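Local coordinates for protein putative alpha-galactosidase/melibiase (Bacteroides fragilis, PDB 4OGZ) that probably hydrolyses terminal, non-reducing alpha-D-galactose residues from alpha-D-galactosides, as a glycoside hydrolase of family 27, at residues V73-E78 with Q86-N91; L48-K53 with V65-T70. All coordinates share one frame; numbering follows the deposited sequence. Where two conformers were deposited one is given.

Contact 1. Residues V73-E78 with Q86-N91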
loop_
_atom_site.group_PDB
_atom_site.type_symbol
_atom_site.label_atom_id
_atom_site.label_comp_id
_atom_site.label_asym_id
_atom_site.label_seq_id
_atom_site.Cartn_x
_atom_site.Cartn_y
_atom_site.Cartn_z
ATOM N N VAL A 73 21.414 5.628 -7.648
ATOM C CA VAL A 73 21.998 6.359 -6.566
ATOM C C VAL A 73 22.517 5.357 -5.554
ATOM O O VAL A 73 21.801 4.395 -5.215
ATOM C CB VAL A 73 20.916 7.253 -5.897
ATOM C CG1 VAL A 73 21.488 8.014 -4.699
ATOM C CG2 VAL A 73 20.278 8.190 -6.931
HETATM N N MSE A 74 23.692 5.605 -4.978
HETATM C CA MSE A 74 24.220 4.698 -3.951
HETATM C C MSE A 74 24.004 5.364 -2.633
HETATM O O MSE A 74 24.461 6.471 -2.431
HETATM C CB MSE A 74 25.695 4.343 -4.157
HETATM C CG MSE A 74 25.840 3.493 -5.431
HETATM SE SE MSE A 74 25.060 1.656 -5.331
HETATM C CE MSE A 74 25.344 1.279 -3.435
ATOM N N LEU A 75 23.263 4.689 -1.752
ATOM C CA LEU A 75 22.973 5.176 -0.413
ATOM C C LEU A 75 23.804 4.431 0.616
ATOM O O LEU A 75 24.071 3.228 0.493
ATOM C CB LEU A 75 21.492 5.009 -0.077
ATOM C CG LEU A 75 20.448 5.568 -1.060
ATOM C CD1 LEU A 75 19.052 5.196 -0.601
ATOM C CD2 LEU A 75 20.581 7.065 -1.209
ATOM N N LYS A 76 24.236 5.172 1.619
ATOM C CA LYS A 76 24.903 4.592 2.739
ATOM C C LYS A 76 24.255 5.136 4.008
ATOM O O LYS A 76 23.959 6.318 4.090
ATOM C CB LYS A 76 26.395 4.922 2.678
ATOM C CG LYS A 76 27.251 4.079 3.607
ATOM C CD LYS A 76 28.720 4.046 3.209
ATOM C CE LYS A 76 29.406 2.872 3.910
ATOM N NZ LYS A 76 30.884 2.857 3.758
ATOM N N ALA A 77 24.000 4.254 4.968
ATOM C CA ALA A 77 23.548 4.646 6.287
ATOM C C ALA A 77 24.541 4.157 7.321
ATOM O O ALA A 77 25.017 3.018 7.251
ATOM C CB ALA A 77 22.165 4.077 6.570
ATOM N N GLU A 78 24.856 5.003 8.290
ATOM C CA GLU A 78 25.885 4.653 9.282
ATOM C C GLU A 78 25.400 4.959 10.673
ATOM O O GLU A 78 24.677 5.944 10.881
ATOM C CB GLU A 78 27.216 5.399 8.981
ATOM C CG GLU A 78 27.528 5.527 7.491
ATOM C CD GLU A 78 28.937 6.030 7.182
ATOM O OE1 GLU A 78 29.271 7.141 7.632
ATOM O OE2 GLU A 78 29.692 5.321 6.465
ATOM N N GLN A 86 23.467 0.514 -0.230
ATOM C CA GLN A 86 22.377 -0.006 -1.009
ATOM C C GLN A 86 22.049 0.908 -2.167
ATOM O O GLN A 86 22.259 2.102 -2.072
ATOM C CB GLN A 86 21.159 -0.152 -0.104
ATOM C CG GLN A 86 19.975 -0.790 -0.766
ATOM C CD GLN A 86 20.305 -2.161 -1.312
ATOM O OE1 GLN A 86 20.689 -2.305 -2.480
ATOM N NE2 GLN A 86 20.210 -3.172 -0.448
ATOM N N GLU A 87 21.513 0.342 -3.247
ATOM C CA GLU A 87 21.156 1.130 -4.428
ATOM C C GLU A 87 19.710 1.651 -4.329
ATOM O O GLU A 87 18.841 0.974 -3.809
ATOM C CB GLU A 87 21.324 0.288 -5.688
ATOM C CG GLU A 87 20.800 0.916 -6.975
ATOM C CD GLU A 87 20.881 -0.005 -8.187
ATOM O OE1 GLU A 87 21.636 -1.006 -8.165
ATOM O OE2 GLU A 87 20.172 0.273 -9.172
ATOM N N LEU A 88 19.494 2.881 -4.781
ATOM C CA LEU A 88 18.164 3.410 -5.036
ATOM C C LEU A 88 18.077 3.769 -6.508
ATOM O O LEU A 88 18.822 4.625 -7.017
ATOM C CB LEU A 88 17.856 4.627 -4.168
ATOM C CG LEU A 88 16.461 5.225 -4.372
ATOM C CD1 LEU A 88 15.372 4.289 -3.866
ATOM C CD2 LEU A 88 16.353 6.576 -3.697
ATOM N N LEU A 89 17.191 3.077 -7.191
ATOM C CA LEU A 89 16.849 3.368 -8.543
ATOM C C LEU A 89 15.709 4.388 -8.601
ATOM O O LEU A 89 14.618 4.148 -8.089
ATOM C CB LEU A 89 16.485 2.058 -9.199
ATOM C CG LEU A 89 16.625 2.109 -10.717
ATOM C CD1 LEU A 89 16.820 0.712 -11.297
ATOM C CD2 LEU A 89 15.398 2.778 -11.303
ATOM N N ILE A 90 15.970 5.533 -9.211
ATOM C CA ILE A 90 15.001 6.609 -9.391
ATOM C C ILE A 90 14.620 6.701 -10.849
ATOM O O ILE A 90 15.462 7.091 -11.717
ATOM C CB ILE A 90 15.569 7.939 -8.922
ATOM C CG1 ILE A 90 16.050 7.798 -7.467
ATOM C CG2 ILE A 90 14.525 9.043 -9.109
ATOM C CD1 ILE A 90 16.505 9.094 -6.803
ATOM N N ASN A 91 13.390 6.309 -11.145
ATOM C CA ASN A 91 12.872 6.391 -12.460
ATOM C C ASN A 91 11.979 7.624 -12.619
ATOM O O ASN A 91 10.863 7.698 -12.059
ATOM C CB ASN A 91 12.116 5.128 -12.834
ATOM C CG ASN A 91 11.510 5.234 -14.200
ATOM O OD1 ASN A 91 10.449 5.821 -14.373
ATOM N ND2 ASN A 91 12.221 4.739 -15.198
#

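Contact 2. Residues L48-K53 with V65-T70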
loop_
_atom_site.group_PDB
_atom_site.type_symbol
_atom_site.label_atom_id
_atom_site.label_comp_id
_atom_site.label_asym_id
_atom_site.label_seq_id
_atom_site.Cartn_x
_atom_site.Cartn_y
_atom_site.Cartn_z
ATOM N N LEU A 48 23.237 11.315 -6.788
ATOM C CA LEU A 48 21.876 11.838 -6.875
ATOM C C LEU A 48 21.727 12.657 -8.140
ATOM O O LEU A 48 22.583 13.464 -8.416
ATOM C CB LEU A 48 21.553 12.745 -5.700
ATOM C CG LEU A 48 21.070 12.103 -4.412
ATOM C CD1 LEU A 48 21.113 13.187 -3.342
ATOM C CD2 LEU A 48 19.676 11.485 -4.557
ATOM N N PRO A 49 20.625 12.476 -8.892
ATOM C CA PRO A 49 20.438 13.281 -10.107
ATOM C C PRO A 49 20.356 14.782 -9.814
ATOM O O PRO A 49 20.006 15.171 -8.693
ATOM C CB PRO A 49 19.098 12.787 -10.654
ATOM C CG PRO A 49 18.401 12.187 -9.504
ATOM C CD PRO A 49 19.473 11.609 -8.625
ATOM N N LYS A 50 20.665 15.610 -10.818
ATOM C CA LYS A 50 20.409 17.046 -10.737
ATOM C C LYS A 50 18.993 17.385 -10.199
ATOM O O LYS A 50 17.987 16.959 -10.747
ATOM C CB LYS A 50 20.596 17.709 -12.103
ATOM C CG LYS A 50 20.617 19.231 -12.039
ATOM C CD LYS A 50 20.698 19.918 -13.403
ATOM C CE LYS A 50 20.913 21.422 -13.202
ATOM N NZ LYS A 50 20.245 22.321 -14.190
ATOM N N GLY A 51 18.964 18.185 -9.155
ATOM C CA GLY A 51 17.760 18.719 -8.605
ATOM C C GLY A 51 17.350 18.069 -7.311
ATOM O O GLY A 51 16.393 18.519 -6.695
ATOM N N LEU A 52 18.045 17.005 -6.907
ATOM C CA LEU A 52 17.755 16.332 -5.640
ATOM C C LEU A 52 18.885 16.566 -4.659
ATOM O O LEU A 52 20.047 16.712 -5.055
ATOM C CB LEU A 52 17.519 14.818 -5.817
ATOM C CG LEU A 52 16.398 14.429 -6.778
ATOM C CD1 LEU A 52 16.240 12.915 -6.833
ATOM C CD2 LEU A 52 15.066 15.086 -6.391
ATOM N N LYS A 53 18.511 16.649 -3.386
ATOM C CA LYS A 53 19.438 16.839 -2.288
ATOM C C LYS A 53 18.997 15.899 -1.166
ATOM O O LYS A 53 17.830 15.687 -0.979
ATOM C CB LYS A 53 19.441 18.305 -1.837
ATOM C CG LYS A 53 20.194 19.249 -2.780
ATOM C CD LYS A 53 19.562 20.641 -2.910
ATOM C CE LYS A 53 18.353 20.709 -3.858
ATOM N NZ LYS A 53 17.053 20.830 -3.128
ATOM N N VAL A 65 13.417 16.554 -10.286
ATOM C CA VAL A 65 14.260 16.207 -11.429
ATOM C C VAL A 65 13.431 16.553 -12.643
ATOM O O VAL A 65 12.316 16.045 -12.846
ATOM C CB VAL A 65 14.698 14.713 -11.471
ATOM C CG1 VAL A 65 15.496 14.437 -12.733
ATOM C CG2 VAL A 65 15.483 14.304 -10.232
ATOM N N VAL A 66 14.006 17.389 -13.481
ATOM C CA VAL A 66 13.342 17.843 -14.693
ATOM C C VAL A 66 13.474 16.871 -15.854
ATOM O O VAL A 66 12.551 16.706 -16.637
ATOM C CB VAL A 66 13.899 19.210 -15.102
ATOM C CG1 VAL A 66 13.291 19.668 -16.418
ATOM C CG2 VAL A 66 13.625 20.199 -13.986
ATOM N N GLU A 67 14.608 16.203 -15.966
ATOM C CA GLU A 67 14.865 15.373 -17.144
ATOM C C GLU A 67 14.414 13.932 -16.891
ATOM O O GLU A 67 14.803 13.318 -15.899
ATOM C CB GLU A 67 16.351 15.439 -17.552
ATOM C CG GLU A 67 16.913 16.855 -17.614
ATOM C CD GLU A 67 17.543 17.347 -16.295
ATOM O OE1 GLU A 67 17.299 16.741 -15.199
ATOM O OE2 GLU A 67 18.285 18.368 -16.359
ATOM N N LYS A 68 13.644 13.400 -17.839
ATOM C CA LYS A 68 13.216 12.014 -17.832
ATOM C C LYS A 68 14.436 11.088 -17.798
ATOM O O LYS A 68 15.458 11.392 -18.369
ATOM C CB LYS A 68 12.357 11.745 -19.052
ATOM C CG LYS A 68 11.488 10.511 -18.974
ATOM C CD LYS A 68 10.625 10.307 -20.223
ATOM C CE LYS A 68 9.764 11.526 -20.588
ATOM N NZ LYS A 68 8.363 11.438 -20.048
ATOM N N GLY A 69 14.350 9.974 -17.088
ATOM C CA GLY A 69 15.507 9.102 -16.986
ATOM C C GLY A 69 15.504 8.147 -15.836
ATOM O O GLY A 69 14.679 8.247 -14.929
ATOM N N THR A 70 16.432 7.196 -15.901
ATOM C CA THR A 70 16.663 6.260 -14.807
ATOM C C THR A 70 18.025 6.537 -14.201
ATOM O O THR A 70 19.078 6.552 -14.904
ATOM C CB THR A 70 16.525 4.811 -15.284
ATOM O OG1 THR A 70 15.187 4.618 -15.747
ATOM C CG2 THR A 70 16.815 3.825 -14.166
HETATM O O HOH W 1 16.798 18.216 -13.035
#

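Contact 1. Residues V73-E78 with Q86-N91
Selenomethionine Met74 has CG anti to its carbonyl carbon (chi1 -67°), and further bends at chi2 and chi3 fold the chain back over the neighbouring strand. SE comes to rest 4.0 Å from Glu87 CB, and the terminal CE lies 3.5 Å from Gln86 O, against the peptide that joins Gln86 to Glu87. Glu87 runs the other way: its CG is anti to the backbone N (chi1 172°) and the extended chain carries the carboxylate away from residues 73-78. Beneath them the strands 69-79 and 82-92 pair as the arms of an antiparallel beta hairpin. Val73 and Leu88 form a hydrogen-bonded pair, with Leu88 N donating to Val73 O at 2.8 Å and Val73 N to Leu88 O at 2.9 Å. Leu75 and Gln86 form the next, and Met74 and Glu87 make the non-hydrogen-bonded pair between them. Leu75 N donates to Gln86 O at 2.8 Å, and Gln86 N to Leu75 O. On the sheet face that carries Val73, Leu75 and Leu88, the side chains are packed obliquely: Leu75 CD1 meets Leu88 CB at 3.8 Å, and Val73 CG2 touches the delta methyl of Ile90, CD1, at 3.9 Å. Phe29, Phe31 and Ile33 of strand 28-36 cover this apolar face, as expected inside an Ig-like sandwich. Gln86 turns its amide back on its own strand, where OE1 accepts Glu87 N at 2.9 Å. Because the paired backbone N-H and C=O groups satisfy one another, the largely aliphatic face can be buried at Val73, Leu75 and Leu88, while Met74 stays on the more open one.

Contact 2. Residues L48-K53 with V65-T70
Water 1 bridges Lys50 and the 65-70 segment, held by three protein atoms at once. It donates to Lys50 O at 2.9 Å and to Glu67 OE1 at 2.7 Å, and accepts the N-H of Val66 at 2.9 Å, so that both segments are tied through one solvent molecule. A bend at chi2 (91°) turns CD of Glu67 toward the water, while OE2 lies 4.1 Å from Lys50 CD. The ammonium group of Lys50 stays 4.9 Å from Glu67 OE2, NZ to oxygen, too far for a salt bridge, though the opposite charges probably attract. Lys50 and Gly51 are the central residues of a type II beta turn from Pro49 to Leu52, closed by Leu52 N donating to Pro49 O; Gly51 takes the positive phi of its third position, where a beta carbon would collide with the carbonyl oxygen of Lys50. The turn leads into strand 52-55, an outermost strand of one sheet of the Ig-like domain, whereas residues 65-70 cross from strand 60-64 of that sheet to strand 69-79 of the other. Next to the water-bridged carbonyl of Lys50, Val65 places CG2 anti to its carbonyl carbon and rests it in the corner formed by Pro49 and Leu52, 3.7 Å from Pro49 CG and 3.6 Å from Leu52 CG. Val65 meets both side chains at about a right angle, and Tyr71 and Ile92 also pack against it.

Overall arrangement
Contacts 1 and 2 belong to the same Ig-like domain, with centres about 14 Å apart, and both draw on strand 69-79. In the sequence, residues 48-70 of contact 2 come before residues 73-91 of contact 1. They meet directly in the apolar layer between the sheets, where Ile90 CD1 lies 3.8 Å from Leu52 CD1 and Val73 CG2 lies 3.9 Å from Pro49 CD. A further link, a weak hydrogen bond from Asn91 ND2 to Thr70 OG1 at 3.0 Å, is doubtful because Thr70 has a second conformer. Contact 1 pairs neighbouring strands within one sheet, whereas contact 2 lies where the chain passes between sheets. The probable catalytic TIM barrel follows in the sequence.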